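Tryptophan halogenase superfamily (Brevundimonas sp. BAL3, PDB 6FRL) is a flavin-dependent halogenase that prefers bromination over chlorination, probably halogenating an aromatic substrate such as an indole. Local coordinates at residues His117-Lys122 with Asp469-Ala474; Arg426-Trp431 with Ala452-Phe457; Thr432-Phe437 with His464-Asp469. All blocks are in the same frame, centred on the assembly; numbering follows the deposited sequence.

Contact 1 of 3, residues His117-Lys122 with Asp469-Ala474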
loop_
_atom_site.group_PDB
_atom_site.type_symbol
_atom_site.label_atom_id
_atom_site.label_comp_id
_atom_site.label_asym_id
_atom_site.label_seq_id
_atom_site.Cartn_x
_atom_site.Cartn_y
_atom_site.Cartn_z
ATOM N N HIS B 117 7.013 17.505 8.366
ATOM C CA HIS B 117 8.418 17.830 8.150
ATOM C C HIS B 117 8.667 19.066 7.244
ATOM O O HIS B 117 9.670 19.765 7.439
ATOM C CB HIS B 117 9.201 16.616 7.672
ATOM C CG HIS B 117 8.817 16.117 6.312
ATOM N ND1 HIS B 117 7.772 15.242 6.105
ATOM C CD2 HIS B 117 9.387 16.317 5.098
ATOM C CE1 HIS B 117 7.709 14.929 4.823
ATOM N NE2 HIS B 117 8.663 15.588 4.184
ATOM N N HIS B 118 7.747 19.351 6.315
ATOM C CA HIS B 118 7.827 20.553 5.447
ATOM C C HIS B 118 7.686 21.857 6.240
ATOM O O HIS B 118 8.488 22.755 6.086
ATOM C CB HIS B 118 6.773 20.516 4.324
ATOM C CG HIS B 118 6.948 19.365 3.380
ATOM N ND1 HIS B 118 8.095 19.193 2.634
ATOM C CD2 HIS B 118 6.146 18.319 3.085
ATOM C CE1 HIS B 118 7.979 18.109 1.895
ATOM N NE2 HIS B 118 6.812 17.549 2.165
ATOM N N TYR B 119 6.697 21.924 7.121
ATOM C CA TYR B 119 6.546 23.066 8.000
ATOM C C TYR B 119 7.793 23.211 8.917
ATOM O O TYR B 119 8.336 24.316 9.079
ATOM C CB TYR B 119 5.272 22.937 8.826
ATOM C CG TYR B 119 3.995 22.927 8.017
ATOM C CD1 TYR B 119 3.362 24.110 7.635
ATOM C CD2 TYR B 119 3.398 21.718 7.646
ATOM C CE1 TYR B 119 2.177 24.086 6.886
ATOM C CE2 TYR B 119 2.210 21.669 6.904
ATOM C CZ TYR B 119 1.600 22.848 6.530
ATOM O OH TYR B 119 0.436 22.772 5.790
ATOM N N TRP B 120 8.274 22.087 9.478
ATOM C CA TRP B 120 9.495 22.083 10.284
ATOM C C TRP B 120 10.696 22.607 9.497
ATOM O O TRP B 120 11.515 23.364 10.032
ATOM C CB TRP B 120 9.807 20.685 10.813
ATOM C CG TRP B 120 11.027 20.634 11.676
ATOM C CD1 TRP B 120 11.131 21.014 12.984
ATOM C CD2 TRP B 120 12.325 20.207 11.279
ATOM N NE1 TRP B 120 12.422 20.830 13.435
ATOM C CE2 TRP B 120 13.176 20.336 12.405
ATOM C CE3 TRP B 120 12.853 19.718 10.084
ATOM C CZ2 TRP B 120 14.547 20.000 12.365
ATOM C CZ3 TRP B 120 14.220 19.387 10.035
ATOM C CH2 TRP B 120 15.047 19.529 11.174
ATOM N N LEU B 121 10.819 22.209 8.239
ATOM C CA LEU B 121 11.911 22.728 7.408
ATOM C C LEU B 121 11.833 24.234 7.131
ATOM O O LEU B 121 12.854 24.912 7.205
ATOM C CB LEU B 121 12.037 21.956 6.091
ATOM C CG LEU B 121 12.629 20.562 6.291
ATOM C CD1 LEU B 121 12.257 19.612 5.160
ATOM C CD2 LEU B 121 14.140 20.679 6.463
ATOM N N LYS B 122 10.644 24.744 6.821
ATOM C CA LYS B 122 10.438 26.188 6.665
ATOM C C LYS B 122 10.956 26.951 7.879
ATOM O O LYS B 122 11.744 27.894 7.751
ATOM C CB LYS B 122 8.953 26.546 6.449
ATOM C CG LYS B 122 8.706 28.052 6.532
ATOM C CD LYS B 122 7.264 28.393 6.119
ATOM C CE LYS B 122 7.023 29.880 6.072
ATOM N NZ LYS B 122 8.032 30.508 5.171
ATOM N N ASP B 469 4.811 27.873 2.535
ATOM C CA ASP B 469 5.257 29.300 2.607
ATOM C C ASP B 469 4.108 30.328 2.598
ATOM O O ASP B 469 4.346 31.498 2.839
ATOM C CB ASP B 469 6.227 29.620 1.479
ATOM C CG ASP B 469 7.532 28.835 1.586
ATOM O OD1 ASP B 469 8.139 28.765 2.673
ATOM O OD2 ASP B 469 7.971 28.290 0.555
ATOM N N ALA B 470 2.877 29.890 2.319
ATOM C CA ALA B 470 1.641 30.666 2.573
ATOM C C ALA B 470 1.401 31.038 4.070
ATOM O O ALA B 470 0.675 31.990 4.377
ATOM C CB ALA B 470 0.423 29.911 2.021
ATOM N N MET B 471 1.984 30.275 4.990
ATOM C CA MET B 471 1.811 30.465 6.438
ATOM C C MET B 471 2.746 31.557 7.001
ATOM O O MET B 471 3.880 31.739 6.536
ATOM C CB MET B 471 2.045 29.118 7.149
ATOM C CG MET B 471 1.502 28.980 8.563
ATOM S SD MET B 471 0.968 27.270 8.929
ATOM C CE MET B 471 1.658 26.996 10.561
ATOM N N ASP B 472 2.255 32.290 7.999
ATOM C CA ASP B 472 2.999 33.403 8.593
ATOM C C ASP B 472 4.107 32.871 9.545
ATOM O O ASP B 472 3.806 32.060 10.413
ATOM C CB ASP B 472 1.998 34.299 9.353
ATOM C CG ASP B 472 2.634 35.562 9.929
ATOM O OD1 ASP B 472 3.043 36.427 9.124
ATOM O OD2 ASP B 472 2.706 35.673 11.181
ATOM N N PRO B 473 5.373 33.342 9.411
ATOM C CA PRO B 473 6.480 32.828 10.258
ATOM C C PRO B 473 6.313 33.006 11.770
ATOM O O PRO B 473 6.809 32.176 12.540
ATOM C CB PRO B 473 7.721 33.606 9.762
ATOM C CG PRO B 473 7.177 34.848 9.143
ATOM C CD PRO B 473 5.840 34.450 8.551
ATOM N N ALA B 474 5.636 34.075 12.187
ATOM C CA ALA B 474 5.279 34.267 13.595
ATOM C C ALA B 474 4.195 33.280 14.028
ATOM O O ALA B 474 4.319 32.678 15.106
ATOM C CB ALA B 474 4.844 35.698 13.861
#
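Lys122 and Asp469 make the charged half of this contact, in which helix 116-125 meets the turn that leads into helix 473-492. NZ of Lys122 donates to OD1 of Asp469 across 3.0 Å, a salt bridge that reaches the oxygen on its anti side, 16° out of the carboxylate plane. The lysine gets there by an almost fully extended chain that bends only at its end (chi4 55°), which swings NZ across to the acid. On the way CD passes 3.6 Å from Asp469 OD1, and CE comes within 3.7 Å of the backbone O of Met471, so the methylenes lie against the turn before the ammonium group meets its partner.

The apolar half belongs to Tyr119 and Met471, one helical turn nearer the start of the helix. The two side chains cross at about a right angle, and Met471 SD rests 4.0 Å from Tyr119 CE1. With SD 5.0 Å from the ring centroid and 62° off its normal, this is an oblique Met-aromatic contact. Leu476 of helix 473-492 packs against Tyr119, Lys122 and Met471 alike.

Asp469 answers to more than one cation. Besides Lys122, its OD1 has a second donor in His464, while OD2 forms a salt bridge with Arg10 of the second subunit. Gathering these donors round one carboxylate would be expected to favour its ionised form, and it makes two bonds within the chain and one to the second subunit depend on the same side chain.

Contact 2 of 3, residues Arg426-Trp431 with Ala452-Phe457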
loop_
_atom_site.group_PDB
_atom_site.type_symbol
_atom_site.label_atom_id
_atom_site.label_comp_id
_atom_site.label_asym_id
_atom_site.label_seq_id
_atom_site.Cartn_x
_atom_site.Cartn_y
_atom_site.Cartn_z
ATOM N N ARG B 426 17.177 6.241 -6.079
ATOM C CA ARG B 426 15.941 6.949 -6.393
ATOM C C ARG B 426 15.276 7.566 -5.164
ATOM O O ARG B 426 14.772 8.688 -5.255
ATOM C CB ARG B 426 14.931 6.014 -7.067
ATOM C CG ARG B 426 15.236 5.714 -8.522
ATOM C CD ARG B 426 14.237 4.700 -9.024
ATOM N NE ARG B 426 12.863 5.200 -8.815
ATOM C CZ ARG B 426 11.750 4.467 -8.884
ATOM N NH1 ARG B 426 11.795 3.155 -9.149
ATOM N NH2 ARG B 426 10.579 5.063 -8.690
ATOM N N LYS B 427 15.278 6.832 -4.044
ATOM C CA LYS B 427 14.758 7.339 -2.776
ATOM C C LYS B 427 15.514 8.567 -2.316
ATOM O O LYS B 427 14.896 9.583 -2.013
ATOM C CB LYS B 427 14.813 6.279 -1.659
ATOM C CG LYS B 427 13.593 5.387 -1.570
ATOM C CD LYS B 427 13.732 4.318 -0.493
ATOM C CE LYS B 427 12.431 4.098 0.264
ATOM N NZ LYS B 427 11.533 3.207 -0.466
ATOM N N ILE B 428 16.848 8.452 -2.268
ATOM C CA ILE B 428 17.715 9.547 -1.813
ATOM C C ILE B 428 17.544 10.741 -2.738
ATOM O O ILE B 428 17.495 11.861 -2.258
ATOM C CB ILE B 428 19.193 9.115 -1.712
ATOM C CG1 ILE B 428 19.374 8.113 -0.574
ATOM C CG2 ILE B 428 20.119 10.294 -1.458
ATOM C CD1 ILE B 428 20.758 7.487 -0.552
ATOM N N ALA B 429 17.396 10.503 -4.043
ATOM C CA ALA B 429 17.250 11.600 -5.027
ATOM C C ALA B 429 15.907 12.359 -4.900
ATOM O O ALA B 429 15.891 13.577 -4.981
ATOM C CB ALA B 429 17.474 11.099 -6.471
ATOM N N LEU B 430 14.805 11.661 -4.696
ATOM C CA LEU B 430 13.513 12.353 -4.522
ATOM C C LEU B 430 13.444 13.039 -3.158
ATOM O O LEU B 430 12.812 14.087 -3.039
ATOM C CB LEU B 430 12.317 11.446 -4.734
ATOM C CG LEU B 430 10.957 12.163 -4.730
ATOM C CD1 LEU B 430 10.769 13.094 -5.935
ATOM C CD2 LEU B 430 9.808 11.161 -4.624
ATOM N N TRP B 431 14.109 12.489 -2.142
ATOM C CA TRP B 431 14.106 13.113 -0.821
ATOM C C TRP B 431 14.829 14.466 -0.889
ATOM O O TRP B 431 14.264 15.491 -0.474
ATOM C CB TRP B 431 14.748 12.211 0.233
ATOM C CG TRP B 431 15.011 12.939 1.528
ATOM C CD1 TRP B 431 16.213 13.367 1.998
ATOM C CD2 TRP B 431 14.024 13.393 2.457
ATOM N NE1 TRP B 431 16.040 14.027 3.181
ATOM C CE2 TRP B 431 14.703 14.073 3.480
ATOM C CE3 TRP B 431 12.633 13.314 2.504
ATOM C CZ2 TRP B 431 14.036 14.656 4.576
ATOM C CZ3 TRP B 431 11.958 13.882 3.592
ATOM C CH2 TRP B 431 12.665 14.553 4.609
ATOM N N ALA B 452 13.408 9.659 10.049
ATOM C CA ALA B 452 14.279 9.601 11.240
ATOM C C ALA B 452 15.752 9.433 10.860
ATOM O O ALA B 452 16.655 9.997 11.498
ATOM C CB ALA B 452 13.850 8.478 12.174
ATOM N N ILE B 453 15.995 8.641 9.821
ATOM C CA ILE B 453 17.360 8.416 9.374
ATOM C C ILE B 453 17.882 9.640 8.594
ATOM O O ILE B 453 19.002 10.114 8.855
ATOM C CB ILE B 453 17.467 7.099 8.580
ATOM C CG1 ILE B 453 16.945 5.903 9.439
ATOM C CG2 ILE B 453 18.904 6.866 8.102
ATOM C CD1 ILE B 453 17.481 5.796 10.859
ATOM N N TYR B 454 17.061 10.192 7.688
ATOM C CA TYR B 454 17.488 11.387 6.954
ATOM C C TYR B 454 17.872 12.485 7.951
ATOM O O TYR B 454 18.984 13.023 7.886
ATOM C CB TYR B 454 16.429 11.883 5.963
ATOM C CG TYR B 454 16.174 10.966 4.766
ATOM C CD1 TYR B 454 17.211 10.488 3.993
ATOM C CD2 TYR B 454 14.867 10.611 4.390
ATOM C CE1 TYR B 454 16.964 9.666 2.880
ATOM C CE2 TYR B 454 14.605 9.794 3.302
ATOM C CZ TYR B 454 15.656 9.318 2.548
ATOM O OH TYR B 454 15.427 8.520 1.447
ATOM N N ASP B 455 16.994 12.740 8.914
ATOM C CA ASP B 455 17.244 13.767 9.913
ATOM C C ASP B 455 18.403 13.438 10.835
ATOM O O ASP B 455 19.210 14.308 11.154
ATOM C CB ASP B 455 15.991 14.054 10.745
ATOM C CG ASP B 455 16.291 14.840 11.957
ATOM O OD1 ASP B 455 16.559 16.038 11.770
ATOM O OD2 ASP B 455 16.291 14.249 13.075
ATOM N N GLY B 456 18.504 12.193 11.273
ATOM C CA GLY B 456 19.639 11.756 12.121
ATOM C C GLY B 456 21.017 11.956 11.497
ATOM O O GLY B 456 21.973 12.292 12.193
ATOM N N PHE B 457 21.122 11.743 10.183
ATOM C CA PHE B 457 22.369 12.018 9.469
ATOM C C PHE B 457 22.470 13.403 8.838
ATOM O O PHE B 457 23.393 13.639 8.094
ATOM C CB PHE B 457 22.619 10.952 8.405
ATOM C CG PHE B 457 22.950 9.621 8.976
ATOM C CD1 PHE B 457 24.252 9.307 9.306
ATOM C CD2 PHE B 457 21.957 8.690 9.209
ATOM C CE1 PHE B 457 24.555 8.062 9.820
ATOM C CE2 PHE B 457 22.247 7.460 9.745
ATOM C CZ PHE B 457 23.551 7.135 10.054
#
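Trp431 and Tyr454 carry this contact as a face-to-face aromatic stack. The five-membered ring of the indole lies over the phenol with centroids 3.7 Å apart and planes only 6° from parallel, a close overlap rather than a wide offset. Trp431 NE1 sits 3.4 Å from Tyr454 CG, while at the ring fusion Trp431 CD2 approaches Tyr454 CD2 at 3.5 Å. The two side chains run past one another in opposite directions: Trp431 CG is anti to the backbone N (chi1 168°), which carries the indole out toward the root of the tyrosine, and the phenol reaches back over Trp431 CB.

That methylene adds a CH-pi contact, standing 4.2 Å from the centroid of the Tyr454 ring. At the phenol's edge the apolar contact is lighter, with Ile428 CG1 4.5 Å from Tyr454 CE1.

The polar end of the indole is held from outside the pair, for Trp431 NE1 donates to the backbone O of Leu459, which probably helps to fix the rotation of the stacked ring.

Helices 422-434 and 447-456 are thus bridged by long aromatic side chains, their local axes 12.6 Å apart and inclined at 67°. Phe437 also meets the Trp431 ring. Helix 376-402 packs against both, Leu399 touching Ile428 and Ile453, and strand 99-103, an outermost strand of the seven-stranded mixed sheet, packs on helix 447-456 at Ala452 and Ile453.

Contact 3 of 3, residues Thr432-Phe437 with His464-Asp469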
loop_
_atom_site.group_PDB
_atom_site.type_symbol
_atom_site.label_atom_id
_atom_site.label_comp_id
_atom_site.label_asym_id
_atom_site.label_seq_id
_atom_site.Cartn_x
_atom_site.Cartn_y
_atom_site.Cartn_z
ATOM N N THR B 432 16.042 14.486 -1.457
ATOM C CA THR B 432 16.821 15.751 -1.551
ATOM C C THR B 432 16.201 16.766 -2.528
ATOM O O THR B 432 16.288 17.962 -2.311
ATOM C CB THR B 432 18.324 15.550 -1.873
ATOM O OG1 THR B 432 18.471 15.333 -3.257
ATOM C CG2 THR B 432 18.931 14.355 -1.103
ATOM N N ALA B 433 15.548 16.287 -3.571
ATOM C CA ALA B 433 14.893 17.156 -4.551
ATOM C C ALA B 433 13.613 17.767 -4.041
ATOM O O ALA B 433 13.293 18.882 -4.414
ATOM C CB ALA B 433 14.594 16.405 -5.828
ATOM N N ARG B 434 12.850 17.036 -3.238
ATOM C CA ARG B 434 11.492 17.481 -2.955
ATOM C C ARG B 434 10.927 17.192 -1.557
ATOM O O ARG B 434 9.840 17.698 -1.218
ATOM C CB ARG B 434 10.595 16.900 -4.062
ATOM C CG ARG B 434 9.139 17.356 -4.123
ATOM C CD ARG B 434 8.915 18.853 -4.046
ATOM N NE ARG B 434 7.477 19.146 -3.982
ATOM C CZ ARG B 434 6.695 18.947 -2.903
ATOM N NH1 ARG B 434 7.170 18.441 -1.750
ATOM N NH2 ARG B 434 5.406 19.246 -2.958
ATOM N N GLY B 435 11.652 16.438 -0.728
ATOM C CA GLY B 435 11.144 16.013 0.594
ATOM C C GLY B 435 9.977 15.035 0.580
ATOM O O GLY B 435 9.133 15.080 1.467
ATOM N N GLN B 436 9.946 14.156 -0.421
ATOM C CA GLN B 436 8.928 13.128 -0.568
ATOM C C GLN B 436 9.542 11.730 -0.651
ATOM O O GLN B 436 10.751 11.559 -0.918
ATOM C CB GLN B 436 8.066 13.406 -1.814
ATOM C CG GLN B 436 7.040 14.516 -1.619
ATOM C CD GLN B 436 5.798 14.016 -0.909
ATOM O OE1 GLN B 436 5.868 13.067 -0.130
ATOM N NE2 GLN B 436 4.627 14.606 -1.236
ATOM N N PHE B 437 8.670 10.734 -0.461
ATOM C CA PHE B 437 9.081 9.358 -0.214
ATOM C C PHE B 437 8.694 8.492 -1.384
ATOM O O PHE B 437 7.539 8.486 -1.783
ATOM C CB PHE B 437 8.423 8.868 1.065
ATOM C CG PHE B 437 8.782 9.711 2.252
ATOM C CD1 PHE B 437 10.012 9.556 2.880
ATOM C CD2 PHE B 437 7.920 10.718 2.702
ATOM C CE1 PHE B 437 10.360 10.365 3.941
ATOM C CE2 PHE B 437 8.278 11.519 3.774
ATOM C CZ PHE B 437 9.490 11.347 4.396
ATOM N N HIS B 464 11.390 22.566 0.461
ATOM C CA HIS B 464 10.114 22.028 0.995
ATOM C C HIS B 464 8.904 22.354 0.061
ATOM O O HIS B 464 9.050 23.024 -0.964
ATOM C CB HIS B 464 9.884 22.540 2.447
ATOM C CG HIS B 464 9.785 24.035 2.578
ATOM N ND1 HIS B 464 10.807 24.812 3.080
ATOM C CD2 HIS B 464 8.774 24.888 2.284
ATOM C CE1 HIS B 464 10.435 26.082 3.075
ATOM N NE2 HIS B 464 9.202 26.154 2.604
ATOM N N ASP B 465 7.719 21.880 0.436
ATOM C CA ASP B 465 6.462 22.047 -0.329
ATOM C C ASP B 465 6.009 23.531 -0.292
ATOM O O ASP B 465 5.794 24.044 0.792
ATOM C CB ASP B 465 5.409 21.111 0.305
ATOM C CG ASP B 465 4.109 21.040 -0.456
ATOM O OD1 ASP B 465 3.653 22.036 -1.050
ATOM O OD2 ASP B 465 3.507 19.947 -0.434
ATOM N N PRO B 466 5.836 24.215 -1.458
ATOM C CA PRO B 466 5.583 25.689 -1.441
ATOM C C PRO B 466 4.201 26.158 -0.982
ATOM O O PRO B 466 3.987 27.364 -0.889
ATOM C CB PRO B 466 5.790 26.115 -2.891
ATOM C CG PRO B 466 5.426 24.901 -3.666
ATOM C CD PRO B 466 5.782 23.686 -2.834
ATOM N N ALA B 467 3.265 25.243 -0.715
ATOM C CA ALA B 467 1.976 25.628 -0.097
ATOM C C ALA B 467 2.164 26.035 1.375
ATOM O O ALA B 467 1.336 26.742 1.955
ATOM C CB ALA B 467 0.969 24.493 -0.231
ATOM N N VAL B 468 3.278 25.573 1.932
ATOM C CA VAL B 468 3.697 25.826 3.303
ATOM C C VAL B 468 4.161 27.255 3.528
ATOM O O VAL B 468 3.949 27.784 4.597
ATOM C CB VAL B 468 4.827 24.831 3.692
ATOM C CG1 VAL B 468 5.483 25.172 5.011
ATOM C CG2 VAL B 468 4.272 23.415 3.749
ATOM N N ASP B 469 4.811 27.873 2.535
ATOM C CA ASP B 469 5.257 29.300 2.607
ATOM C C ASP B 469 4.108 30.328 2.598
ATOM O O ASP B 469 4.346 31.498 2.839
ATOM C CB ASP B 469 6.227 29.620 1.479
ATOM C CG ASP B 469 7.532 28.835 1.586
ATOM O OD1 ASP B 469 8.139 28.765 2.673
ATOM O OD2 ASP B 469 7.971 28.290 0.555
#
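Arg434 and Asp465 make the close part of this contact, where the C-terminal part of helix 422-434 meets a loop. The arginine chain, with CG anti to the backbone N (chi1 -172°), bends at chi2 (48°) to bring its guanidinium to the loop. NH2 of Arg434 lies 3.2 Å from OD2 of Asp465, a salt bridge whose hydrogen bond is weak, with guanidinium and carboxylate planes turned 65° apart. The aspartate lies partly over the guanidinium, its CA 3.6 Å above that plane and displaced toward the rim. Asp465 OD1 accepts from Ala467 N at 3.2 Å, an Asx turn within the type I turn from Asp465 to Val468.

Around this pair the packing thins: Pro466 CD approaches Arg434 NH2 only at 4.5 Å. Farther along, His464 NE2 meets Asp469 OD1 in the imidazole plane but above that of the carboxylate. The second subunit covers part of this contact, and Arg434 NE donates to its Phe369 O.

Arg434 NH2 would probably lose its charged mate, and the Ala467 N-H its side-chain acceptor, with an alanine in place of Asp465. One carboxylate thus shapes its own turn and is likely to offset part of the charge of an arginine also bonded to the second subunit.

From the N terminus, helix 116-125 comes first, and contact 1 joins it to residues 469-474 after 346 intervening residues, the longest closure of the three. Contacts 2 and 3 both nest within that closure, contact 3 ending on the Asp469 it shares with contact 1. Contact 2 starts on helix 422-434 and closes on helix 447-456 after 20 residues; contact 3 starts at 432-437 and closes on the loop before helix 473-492. These two cross, since 432-437 lies between the segments of contact 2. His117 NE2 probably bonds to Gly435 O, joining contacts 1 and 3, and His117 also packs on Trp431 of contact 2. Together they tie four helices into one region beside the second subunit.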